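PDB 5ZWX: DUF724 domain-containing protein 6-like from Raphanus sativus, which binds the H3K9me2 mark of histone H3 through a cassette of Agenet domains and probably links it to DNA methylation in heterochromatin. Local coordinates for residues Trp33-Val41 with Cys51-Phe59. Sequence-based numbering, arbitrary orientation.
Sequences WYMGKVVAV and CEVEYTTLF
Y34 sets its CB against the CD2 edge of the Y55 ring (3.8 Å), at the tight, buried end of the pairing between strands 33-40 and 51-55. With CG anti to its carbonyl carbon (chi1 -85°), Y34 swings its ring toward T57 and L58; the Y34 and L58 side chains cross at about a right angle, CE2 and CD2 3.8 Å apart. Tyrosines suit this place: the buried rings give apolar surface to the neighbouring chain and the bound peptide, while Y34 OH bonds to S104 O and Y55 OH to E70 OE1. G36, opposite Y55, leaves room where a CB would run into E54 O. After Y55 the chain turns a corner at T56 and T57, fastened by T56 N to M35 O (3.0 Å) and by a water bridging M35 O and T57 N.

V38 and V53 share the buried face, touching V20 and L77. The face of K37, E54, A40 and E52 is looser and more open to solvent. Here long charged chains can lie along the surface and pair at their ends: K37 NZ forms a salt bridge with E54 OE1 (3.2 Å) from above the carboxylate plane, and R69 holds OE2.

Within the sheet, V39 N (2.8 Å) and A40 N (3.2 Å) both donate to E52 O. V39 and A40 thus both face E52, a classic beta bulge in an antiparallel hairpin of the SH3-like Agenet barrel.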
ATOM      1  N   TRP A  33      -1.836  -2.166   0.404  1.00 26.81           N
ATOM      2  CA  TRP A  33      -1.527  -0.867  -0.191  1.00 28.84           C
ATOM      3  C   TRP A  33      -0.867  -1.157  -1.548  1.00 27.44           C
ATOM      4  O   TRP A  33       0.174  -1.827  -1.603  1.00 30.19           O
ATOM      5  CB  TRP A  33      -0.594  -0.066   0.720  1.00 23.07           C
ATOM      6  CG  TRP A  33      -1.274   0.416   1.983  1.00 28.95           C
ATOM      7  CD1 TRP A  33      -1.203  -0.143   3.232  1.00 29.02           C
ATOM      8  CD2 TRP A  33      -2.160   1.542   2.095  1.00 25.84           C
ATOM      9  NE1 TRP A  33      -1.983   0.588   4.116  1.00 27.55           N
ATOM     10  CE2 TRP A  33      -2.578   1.621   3.440  1.00 27.20           C
ATOM     11  CE3 TRP A  33      -2.639   2.485   1.187  1.00 27.49           C
ATOM     12  CZ2 TRP A  33      -3.449   2.631   3.900  1.00 28.12           C
ATOM     13  CZ3 TRP A  33      -3.500   3.504   1.653  1.00 31.62           C
ATOM     14  CH2 TRP A  33      -3.898   3.552   2.987  1.00 29.59           C
ATOM     15  N   TYR A  34      -1.489  -0.701  -2.633  1.00 29.11           N
ATOM     16  CA  TYR A  34      -0.919  -0.810  -3.987  1.00 25.83           C
ATOM     17  C   TYR A  34      -0.393   0.530  -4.481  1.00 29.43           C
ATOM     18  O   TYR A  34      -1.044   1.554  -4.264  1.00 28.61           O
ATOM     19  CB  TYR A  34      -1.963  -1.378  -4.957  1.00 27.87           C
ATOM     20  CG  TYR A  34      -1.920  -2.916  -4.875  1.00 28.04           C
ATOM     21  CD1 TYR A  34      -2.469  -3.583  -3.780  1.00 26.71           C
ATOM     22  CD2 TYR A  34      -1.270  -3.679  -5.850  1.00 29.99           C
ATOM     23  CE1 TYR A  34      -2.384  -5.017  -3.668  1.00 23.69           C
ATOM     24  CE2 TYR A  34      -1.191  -5.087  -5.747  1.00 31.60           C
ATOM     25  CZ  TYR A  34      -1.756  -5.734  -4.658  1.00 30.21           C
ATOM     26  OH  TYR A  34      -1.663  -7.116  -4.529  1.00 27.18           O
HETATM   27  N   MSE A  35       0.786   0.546  -5.093  1.00 31.37           N
HETATM   28  CA  MSE A  35       1.387   1.814  -5.526  1.00 31.10           C
HETATM   29  C   MSE A  35       0.677   2.350  -6.760  1.00 36.31           C
HETATM   30  O   MSE A  35       0.239   1.578  -7.610  1.00 35.33           O
HETATM   31  CB  MSE A  35       2.884   1.646  -5.818  1.00 37.42           C
HETATM   32  CG  MSE A  35       3.657   0.955  -4.715  1.00 39.56           C
HETATM   33 SE   MSE A  35       3.542   1.857  -2.950  1.00 47.50          SE
HETATM   34  CE  MSE A  35       2.020   0.888  -2.154  1.00 32.04           C
ATOM     35  N   GLY A  36       0.538   3.677  -6.859  1.00 34.19           N
ATOM     36  CA  GLY A  36      -0.032   4.243  -8.065  1.00 33.79           C
ATOM     37  C   GLY A  36       0.221   5.733  -8.173  1.00 38.62           C
ATOM     38  O   GLY A  36       1.073   6.273  -7.470  1.00 33.66           O
ATOM     39  N   LYS A  37      -0.499   6.390  -9.071  1.00 34.00           N
ATOM     40  CA  LYS A  37      -0.362   7.840  -9.200  1.00 36.37           C
ATOM     41  C   LYS A  37      -1.724   8.494  -9.399  1.00 38.79           C
ATOM     42  O   LYS A  37      -2.646   7.880  -9.925  1.00 38.86           O
ATOM     43  CB  LYS A  37       0.583   8.180 -10.352  1.00 42.54           C
ATOM     44  CG  LYS A  37       0.053   7.817 -11.730  1.00 51.67           C
ATOM     45  CD  LYS A  37       0.771   8.619 -12.814  1.00 64.05           C
ATOM     46  CE  LYS A  37      -0.098   8.778 -14.059  1.00 69.73           C
ATOM     47  NZ  LYS A  37       0.515   8.222 -15.297  1.00 74.99           N
ATOM     48  N   VAL A  38      -1.848   9.752  -8.989  1.00 35.68           N
ATOM     49  CA  VAL A  38      -3.100  10.454  -9.172  1.00 36.63           C
ATOM     50  C   VAL A  38      -3.248  10.901 -10.622  1.00 42.31           C
ATOM     51  O   VAL A  38      -2.348  11.525 -11.190  1.00 44.76           O
ATOM     52  CB  VAL A  38      -3.182  11.682  -8.249  1.00 39.90           C
ATOM     53  CG1 VAL A  38      -4.467  12.464  -8.532  1.00 37.44           C
ATOM     54  CG2 VAL A  38      -3.089  11.243  -6.776  1.00 36.34           C
ATOM     55  N   VAL A  39      -4.394  10.599 -11.218  1.00 42.28           N
ATOM     56  CA  VAL A  39      -4.715  11.096 -12.557  1.00 46.51           C
ATOM     57  C   VAL A  39      -5.601  12.345 -12.518  1.00 45.86           C
ATOM     58  O   VAL A  39      -5.417  13.273 -13.313  1.00 46.67           O
ATOM     59  CB  VAL A  39      -5.410  10.002 -13.393  1.00 49.20           C
ATOM     60  CG1 VAL A  39      -5.815  10.540 -14.757  1.00 55.11           C
ATOM     61  CG2 VAL A  39      -4.487   8.839 -13.557  1.00 48.24           C
ATOM     62  N   ALA A  40      -6.550  12.385 -11.590  1.00 42.86           N
ATOM     63  CA  ALA A  40      -7.430  13.543 -11.492  1.00 47.29           C
ATOM     64  C   ALA A  40      -7.941  13.722 -10.071  1.00 43.82           C
ATOM     65  O   ALA A  40      -8.119  12.735  -9.338  1.00 43.89           O
ATOM     66  CB  ALA A  40      -8.598  13.408 -12.467  1.00 51.20           C
ATOM     67  N   VAL A  41      -8.175  14.982  -9.684  1.00 50.04           N
ATOM     68  CA  VAL A  41      -8.718  15.272  -8.362  1.00 45.94           C
ATOM     69  C   VAL A  41      -9.915  16.210  -8.470  1.00 45.43           C
ATOM     70  O   VAL A  41     -10.118  16.830  -9.507  1.00 50.30           O
ATOM     71  CB  VAL A  41      -7.659  15.902  -7.418  1.00 42.08           C
ATOM     72  CG1 VAL A  41      -6.425  14.987  -7.275  1.00 39.68           C
ATOM     73  CG2 VAL A  41      -7.300  17.305  -7.882  1.00 46.50           C
ATOM     74  N   CYS A  51     -11.377  10.940  -6.524  1.00 36.04           N
ATOM     75  CA  CYS A  51     -10.134  11.070  -7.279  1.00 39.34           C
ATOM     76  C   CYS A  51     -10.055   9.927  -8.262  1.00 44.37           C
ATOM     77  O   CYS A  51     -10.600   8.883  -7.999  1.00 44.26           O
ATOM     78  CB  CYS A  51      -8.909  11.018  -6.348  1.00 32.89           C
ATOM     79  SG  CYS A  51      -8.831  12.471  -5.247  1.00 49.40           S
ATOM     80  N   GLU A  52      -9.380  10.109  -9.386  1.00 40.66           N
ATOM     81  CA  GLU A  52      -9.068   8.965 -10.223  1.00 41.79           C
ATOM     82  C   GLU A  52      -7.586   8.655 -10.062  1.00 36.09           C
ATOM     83  O   GLU A  52      -6.767   9.572 -10.040  1.00 37.03           O
ATOM     84  CB  GLU A  52      -9.425   9.240 -11.676  1.00 47.93           C
ATOM     85  CG  GLU A  52      -9.209   8.045 -12.599  1.00 50.23           C
ATOM     86  CD  GLU A  52      -9.484   8.400 -14.039  1.00 58.82           C
ATOM     87  OE1 GLU A  52      -9.682   9.599 -14.297  1.00 59.53           O
ATOM     88  OE2 GLU A  52      -9.493   7.497 -14.904  1.00 68.28           O
ATOM     89  N   VAL A  53      -7.247   7.374  -9.942  1.00 37.49           N
ATOM     90  CA  VAL A  53      -5.856   6.941  -9.803  1.00 36.02           C
ATOM     91  C   VAL A  53      -5.536   5.880 -10.833  1.00 38.27           C
ATOM     92  O   VAL A  53      -6.435   5.207 -11.352  1.00 39.72           O
ATOM     93  CB  VAL A  53      -5.520   6.365  -8.391  1.00 33.25           C
ATOM     94  CG1 VAL A  53      -5.714   7.427  -7.317  1.00 35.11           C
ATOM     95  CG2 VAL A  53      -6.349   5.096  -8.077  1.00 32.45           C
ATOM     96  N   GLU A  54      -4.249   5.779 -11.155  1.00 36.95           N
ATOM     97  CA  GLU A  54      -3.732   4.719 -12.024  1.00 41.25           C
ATOM     98  C   GLU A  54      -2.778   3.849 -11.245  1.00 39.41           C
ATOM     99  O   GLU A  54      -1.848   4.366 -10.635  1.00 38.45           O
ATOM    100  CB  GLU A  54      -3.013   5.316 -13.230  1.00 47.01           C
ATOM    101  CG  GLU A  54      -2.386   4.278 -14.140  1.00 49.20           C
ATOM    102  CD  GLU A  54      -1.727   4.906 -15.348  1.00 55.64           C
ATOM    103  OE1 GLU A  54      -0.515   5.199 -15.270  1.00 62.31           O
ATOM    104  OE2 GLU A  54      -2.425   5.118 -16.365  1.00 54.93           O
ATOM    105  N   TYR A  55      -2.993   2.533 -11.259  1.00 38.47           N
ATOM    106  CA  TYR A  55      -2.102   1.627 -10.548  1.00 38.03           C
ATOM    107  C   TYR A  55      -0.798   1.436 -11.299  1.00 39.30           C
ATOM    108  O   TYR A  55      -0.777   1.432 -12.525  1.00 43.91           O
ATOM    109  CB  TYR A  55      -2.762   0.257 -10.330  1.00 36.81           C
ATOM    110  CG  TYR A  55      -3.912   0.287  -9.357  1.00 36.79           C
ATOM    111  CD1 TYR A  55      -5.119   0.904  -9.685  1.00 35.10           C
ATOM    112  CD2 TYR A  55      -3.789  -0.280  -8.105  1.00 39.50           C
ATOM    113  CE1 TYR A  55      -6.159   0.933  -8.791  1.00 33.32           C
ATOM    114  CE2 TYR A  55      -4.834  -0.261  -7.203  1.00 42.08           C
ATOM    115  CZ  TYR A  55      -6.015   0.336  -7.553  1.00 39.15           C
ATOM    116  OH  TYR A  55      -7.044   0.344  -6.646  1.00 45.09           O
ATOM    117  N   THR A  56       0.284   1.260 -10.548  1.00 37.56           N
ATOM    118  CA  THR A  56       1.593   1.025 -11.135  1.00 42.13           C
ATOM    119  C   THR A  56       1.765  -0.448 -11.509  1.00 42.73           C
ATOM    120  O   THR A  56       2.415  -0.764 -12.505  1.00 44.05           O
ATOM    121  CB  THR A  56       2.724   1.439 -10.168  1.00 46.68           C
ATOM    122  OG1 THR A  56       2.606   2.835  -9.873  1.00 47.07           O
ATOM    123  CG2 THR A  56       4.097   1.182 -10.787  1.00 52.04           C
ATOM    124  N   THR A  57       1.188  -1.351 -10.718  1.00 37.82           N
ATOM    125  CA  THR A  57       1.461  -2.794 -10.930  1.00 41.55           C
ATOM    126  C   THR A  57       0.221  -3.655 -11.206  1.00 41.86           C
ATOM    127  O   THR A  57       0.329  -4.877 -11.362  1.00 38.69           O
ATOM    128  CB  THR A  57       2.167  -3.405  -9.716  1.00 41.11           C
ATOM    129  OG1 THR A  57       1.249  -3.437  -8.615  1.00 38.31           O
ATOM    130  CG2 THR A  57       3.411  -2.601  -9.326  1.00 42.35           C
ATOM    131  N   LEU A  58      -0.957  -3.039 -11.237  1.00 38.15           N
ATOM    132  CA  LEU A  58      -2.183  -3.751 -11.603  1.00 37.41           C
ATOM    133  C   LEU A  58      -2.659  -3.243 -12.947  1.00 40.22           C
ATOM    134  O   LEU A  58      -2.602  -2.040 -13.219  1.00 38.28           O
ATOM    135  CB  LEU A  58      -3.291  -3.562 -10.554  1.00 38.25           C
ATOM    136  CG  LEU A  58      -3.084  -4.103  -9.137  1.00 39.38           C
ATOM    137  CD1 LEU A  58      -4.348  -3.870  -8.316  1.00 33.90           C
ATOM    138  CD2 LEU A  58      -2.710  -5.573  -9.171  1.00 40.35           C
ATOM    139  N   PHE A  59      -3.161  -4.157 -13.765  1.00 38.13           N
ATOM    140  CA  PHE A  59      -3.561  -3.885 -15.141  1.00 45.27           C
ATOM    141  C   PHE A  59      -5.018  -4.295 -15.359  1.00 47.18           C
ATOM    142  O   PHE A  59      -5.553  -5.136 -14.626  1.00 45.68           O
ATOM    143  CB  PHE A  59      -2.624  -4.631 -16.114  1.00 46.25           C
ATOM    144  CG  PHE A  59      -1.205  -4.153 -16.047  1.00 47.32           C
ATOM    145  CD1 PHE A  59      -0.381  -4.519 -14.987  1.00 47.63           C
ATOM    146  CD2 PHE A  59      -0.705  -3.300 -17.012  1.00 52.17           C
ATOM    147  CE1 PHE A  59       0.914  -4.043 -14.902  1.00 50.54           C
ATOM    148  CE2 PHE A  59       0.597  -2.827 -16.936  1.00 52.38           C
ATOM    149  CZ  PHE A  59       1.400  -3.191 -15.881  1.00 50.66           C
TER
HETATM  150  O   HOH W   1      -0.124  -0.989  -8.288  1.00 31.44           O